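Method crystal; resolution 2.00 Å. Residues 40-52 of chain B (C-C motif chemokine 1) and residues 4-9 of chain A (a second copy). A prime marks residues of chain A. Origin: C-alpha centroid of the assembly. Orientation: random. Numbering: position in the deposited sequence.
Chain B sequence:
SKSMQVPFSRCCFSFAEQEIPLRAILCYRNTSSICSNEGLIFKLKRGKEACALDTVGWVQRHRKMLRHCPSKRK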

# COMPACT_ATOMS: atom_id res chain seq x y z
N LEU B 40 1.30 3.83 -12.15
CA LEU B 40 0.07 4.48 -11.72
C LEU B 40 -0.80 3.39 -11.08
O LEU B 40 -0.87 2.29 -11.63
CB LEU B 40 -0.67 4.97 -13.00
CG LEU B 40 -1.35 6.31 -12.98
CD1 LEU B 40 -0.36 7.42 -13.33
CD2 LEU B 40 -2.48 6.34 -13.97
N ILE B 41 -1.52 3.69 -9.99
CA ILE B 41 -2.44 2.69 -9.45
C ILE B 41 -3.88 3.10 -9.83
O ILE B 41 -4.28 4.24 -9.58
CB ILE B 41 -2.28 2.51 -7.92
CG1 ILE B 41 -0.79 2.22 -7.53
CG2 ILE B 41 -3.25 1.47 -7.35
CD1 ILE B 41 -0.47 2.76 -6.07
N PHE B 42 -4.65 2.19 -10.44
CA PHE B 42 -6.06 2.43 -10.67
C PHE B 42 -6.82 1.66 -9.60
O PHE B 42 -6.57 0.46 -9.39
CB PHE B 42 -6.50 1.92 -12.06
CG PHE B 42 -5.95 2.69 -13.23
CD1 PHE B 42 -6.23 4.05 -13.38
CD2 PHE B 42 -5.23 2.04 -14.23
CE1 PHE B 42 -5.77 4.75 -14.51
CE2 PHE B 42 -4.78 2.75 -15.36
CZ PHE B 42 -5.05 4.10 -15.49
N LYS B 43 -7.77 2.33 -8.93
CA LYS B 43 -8.64 1.69 -7.95
C LYS B 43 -9.81 1.18 -8.72
O LYS B 43 -10.43 1.94 -9.46
CB LYS B 43 -9.12 2.68 -6.88
CG LYS B 43 -9.94 2.03 -5.76
CD LYS B 43 -10.59 3.04 -4.78
CE LYS B 43 -11.10 2.33 -3.54
NZ LYS B 43 -12.14 1.29 -3.84
N LEU B 44 -10.11 -0.11 -8.60
CA LEU B 44 -11.24 -0.68 -9.32
C LEU B 44 -12.39 -0.88 -8.31
O LEU B 44 -12.28 -0.46 -7.15
CB LEU B 44 -10.86 -2.01 -10.03
CG LEU B 44 -9.55 -2.06 -10.88
CD1 LEU B 44 -9.22 -3.48 -11.31
CD2 LEU B 44 -9.65 -1.19 -12.13
N LYS B 45 -13.47 -1.50 -8.74
CA LYS B 45 -14.64 -1.76 -7.91
C LYS B 45 -14.35 -2.80 -6.83
O LYS B 45 -13.32 -3.48 -6.89
CB LYS B 45 -15.82 -2.16 -8.79
CG LYS B 45 -16.68 -0.97 -9.20
CD LYS B 45 -16.09 -0.09 -10.30
CE LYS B 45 -16.96 1.13 -10.53
NZ LYS B 45 -17.40 1.26 -11.94
N ARG B 46 -15.23 -2.88 -5.82
CA ARG B 46 -15.14 -3.80 -4.68
C ARG B 46 -13.71 -3.91 -4.10
O ARG B 46 -13.21 -5.01 -3.83
CB ARG B 46 -15.76 -5.20 -4.98
CG ARG B 46 -17.05 -5.25 -5.82
CD ARG B 46 -18.25 -4.50 -5.23
NE ARG B 46 -19.51 -4.90 -5.85
CZ ARG B 46 -20.57 -4.12 -5.97
NH1 ARG B 46 -20.54 -2.86 -5.52
NH2 ARG B 46 -21.68 -4.57 -6.54
N GLY B 47 -13.05 -2.75 -3.96
CA GLY B 47 -11.71 -2.62 -3.41
C GLY B 47 -10.57 -3.25 -4.18
O GLY B 47 -9.46 -3.35 -3.64
N LYS B 48 -10.81 -3.67 -5.44
CA LYS B 48 -9.79 -4.29 -6.30
C LYS B 48 -8.80 -3.22 -6.81
O LYS B 48 -9.10 -2.01 -6.75
CB LYS B 48 -10.42 -5.06 -7.45
CG LYS B 48 -11.20 -6.30 -7.05
CD LYS B 48 -11.77 -7.02 -8.30
CE LYS B 48 -10.76 -7.85 -9.06
NZ LYS B 48 -11.32 -8.41 -10.32
N GLU B 49 -7.60 -3.65 -7.27
CA GLU B 49 -6.57 -2.71 -7.74
C GLU B 49 -5.67 -3.14 -8.91
O GLU B 49 -5.42 -4.33 -9.17
CB GLU B 49 -5.75 -2.16 -6.58
CG GLU B 49 -6.01 -0.69 -6.30
CD GLU B 49 -6.41 -0.33 -4.89
OE1 GLU B 49 -6.68 -1.25 -4.08
OE2 GLU B 49 -6.50 0.89 -4.60
N ALA B 50 -5.20 -2.14 -9.66
CA ALA B 50 -4.32 -2.42 -10.80
C ALA B 50 -3.26 -1.37 -11.00
O ALA B 50 -3.52 -0.18 -11.22
CB ALA B 50 -5.12 -2.62 -12.07
N CYS B 51 -2.02 -1.84 -10.94
CA CYS B 51 -0.82 -1.11 -11.29
C CYS B 51 -0.81 -0.98 -12.79
O CYS B 51 -1.11 -1.95 -13.51
CB CYS B 51 0.39 -1.87 -10.81
SG CYS B 51 0.68 -1.66 -9.06
N ALA B 52 -0.46 0.18 -13.28
CA ALA B 52 -0.40 0.33 -14.75
C ALA B 52 0.74 1.28 -15.01
O ALA B 52 0.96 2.16 -14.20
CB ALA B 52 -1.72 0.91 -15.28
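Chain A (4-9) MQVPFS

Residues 40-52 of chain B form a β-hairpin. The strand 49-52 pairs with the strand that begins before Leu40, and a type I' turn from Lys45 to Lys48 joins the two. Arg46 and Gly47 both have positive phi, as this turn requires. Backbone hydrogen bonds hold the hairpin together, among them Phe42 N to Ala50 O at 2.7 Å and Ala50 N to Phe42 O at 3.0 Å. This leaves the outer edge of 49-52 free for chain A.

Chain A meets that edge as an irregular segment, mostly extended, with no regular strand from Met4′ to Phe8′. It does not run along the edge for any length. It crosses obliquely, and the two backbones form a single bridge, between Ala50 and Val6′, with their CA atoms 4.5 Å apart. Val6′ carries both hydrogen bonds. Val6′ N donates to Glu49 O at 3.0 Å, and Cys51 N donates to Val6′ O at 2.9 Å. One residue thus spans the two neighbours of Ala50, which is the pattern of a parallel bridge. The second bond is the straighter, with an angle of 162° at the hydrogen against 143° for the first. Two CA-H...O contacts support them: Gln5′ CA lies 3.3 Å from Glu49 O, and Ala50 CA lies 3.5 Å from Val6′ O.

Because it crosses, the segment begins over one face of the hairpin and ends over the other. The first face carries Leu44 and Ala50. Ala50 has a small side chain, and Val6′ fits closely beside it, with Val6′ CG2 3.9 Å from Ala50 CB. The backbone of Met4′ also comes close, with Met4′ O 3.9 Å from Ala50 CB. Leu44 projects toward chain A next to this patch. Leu44 CD1 meets the tip of the Met4′ side chain, Met4′ CE, at 4.3 Å.

The other face carries Ile41, Glu49 and Cys51, and Phe8′ sits against all three. It has the largest covered area of any residue in either segment. Its CA-to-CB bond points toward chain B. With chi1 in the p well the ring stands up from this face, with its CD2-CE2 side against Ile41 and Glu49 and the rest rising clear. Ile41 CG2 touches Phe8′ CD2 at 3.8 Å. Glu49 packs at the edge of the ring, with Glu49 CD 3.7 Å from Phe8′ CE2. Cys51 packs at the root of the side chain: Cys51 SG is 3.5 Å from Phe8′ CA and 3.8 Å from Phe8′ CB. This sulfur is bonded covalently elsewhere in the structure. The fit has a cost, since Phe8′ N is buried by the contact without a hydrogen-bond partner.

Near the turn, the long Lys48 side chain lies beside Gln5′, with Lys48 CE 3.4 Å from Gln5′ NE2. Pro7′ turns away from chain B and covers little. Ser9′ also points away and makes no contact. Together the two segments bury 550 Å².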

# COMPACT_ATOMS: atom_id res chain seq x y z
N MET A 4 -8.35 -9.12 -13.73
CA MET A 4 -8.04 -7.74 -14.12
C MET A 4 -7.13 -7.04 -13.08
O MET A 4 -6.63 -5.94 -13.34
CB MET A 4 -9.35 -6.95 -14.32
CG MET A 4 -9.19 -5.74 -15.22
SD MET A 4 -10.71 -5.21 -16.05
CE MET A 4 -11.71 -4.74 -14.62
N GLN A 5 -6.91 -7.68 -11.92
CA GLN A 5 -6.08 -7.12 -10.84
C GLN A 5 -4.58 -7.43 -10.87
O GLN A 5 -4.17 -8.59 -11.06
CB GLN A 5 -6.69 -7.36 -9.45
CG GLN A 5 -6.82 -8.82 -9.03
CD GLN A 5 -7.06 -8.95 -7.55
OE1 GLN A 5 -6.16 -8.75 -6.72
NE2 GLN A 5 -8.27 -9.30 -7.18
N VAL A 6 -3.76 -6.38 -10.66
CA VAL A 6 -2.27 -6.38 -10.60
C VAL A 6 -1.97 -5.54 -9.36
O VAL A 6 -1.71 -4.34 -9.48
CB VAL A 6 -1.60 -5.78 -11.87
CG1 VAL A 6 -0.54 -6.71 -12.42
CG2 VAL A 6 -2.62 -5.43 -12.94
N PRO A 7 -2.13 -6.12 -8.15
CA PRO A 7 -2.06 -5.31 -6.93
C PRO A 7 -0.76 -4.59 -6.71
O PRO A 7 0.27 -5.08 -7.13
CB PRO A 7 -2.33 -6.31 -5.80
CG PRO A 7 -3.06 -7.43 -6.44
CD PRO A 7 -2.53 -7.52 -7.84
N PHE A 8 -0.81 -3.43 -6.06
CA PHE A 8 0.40 -2.71 -5.73
C PHE A 8 1.05 -3.46 -4.60
O PHE A 8 0.39 -4.27 -3.92
CB PHE A 8 0.12 -1.24 -5.37
CG PHE A 8 -0.83 -1.05 -4.22
CD1 PHE A 8 -0.39 -1.18 -2.91
CD2 PHE A 8 -2.18 -0.80 -4.45
CE1 PHE A 8 -1.27 -1.05 -1.84
CE2 PHE A 8 -3.07 -0.65 -3.38
CZ PHE A 8 -2.61 -0.79 -2.08
N SER A 9 2.32 -3.23 -4.41
CA SER A 9 3.04 -3.89 -3.34
C SER A 9 3.08 -2.92 -2.16
O SER A 9 3.17 -1.72 -2.39
CB SER A 9 4.48 -4.20 -3.78
OG SER A 9 4.53 -4.97 -4.96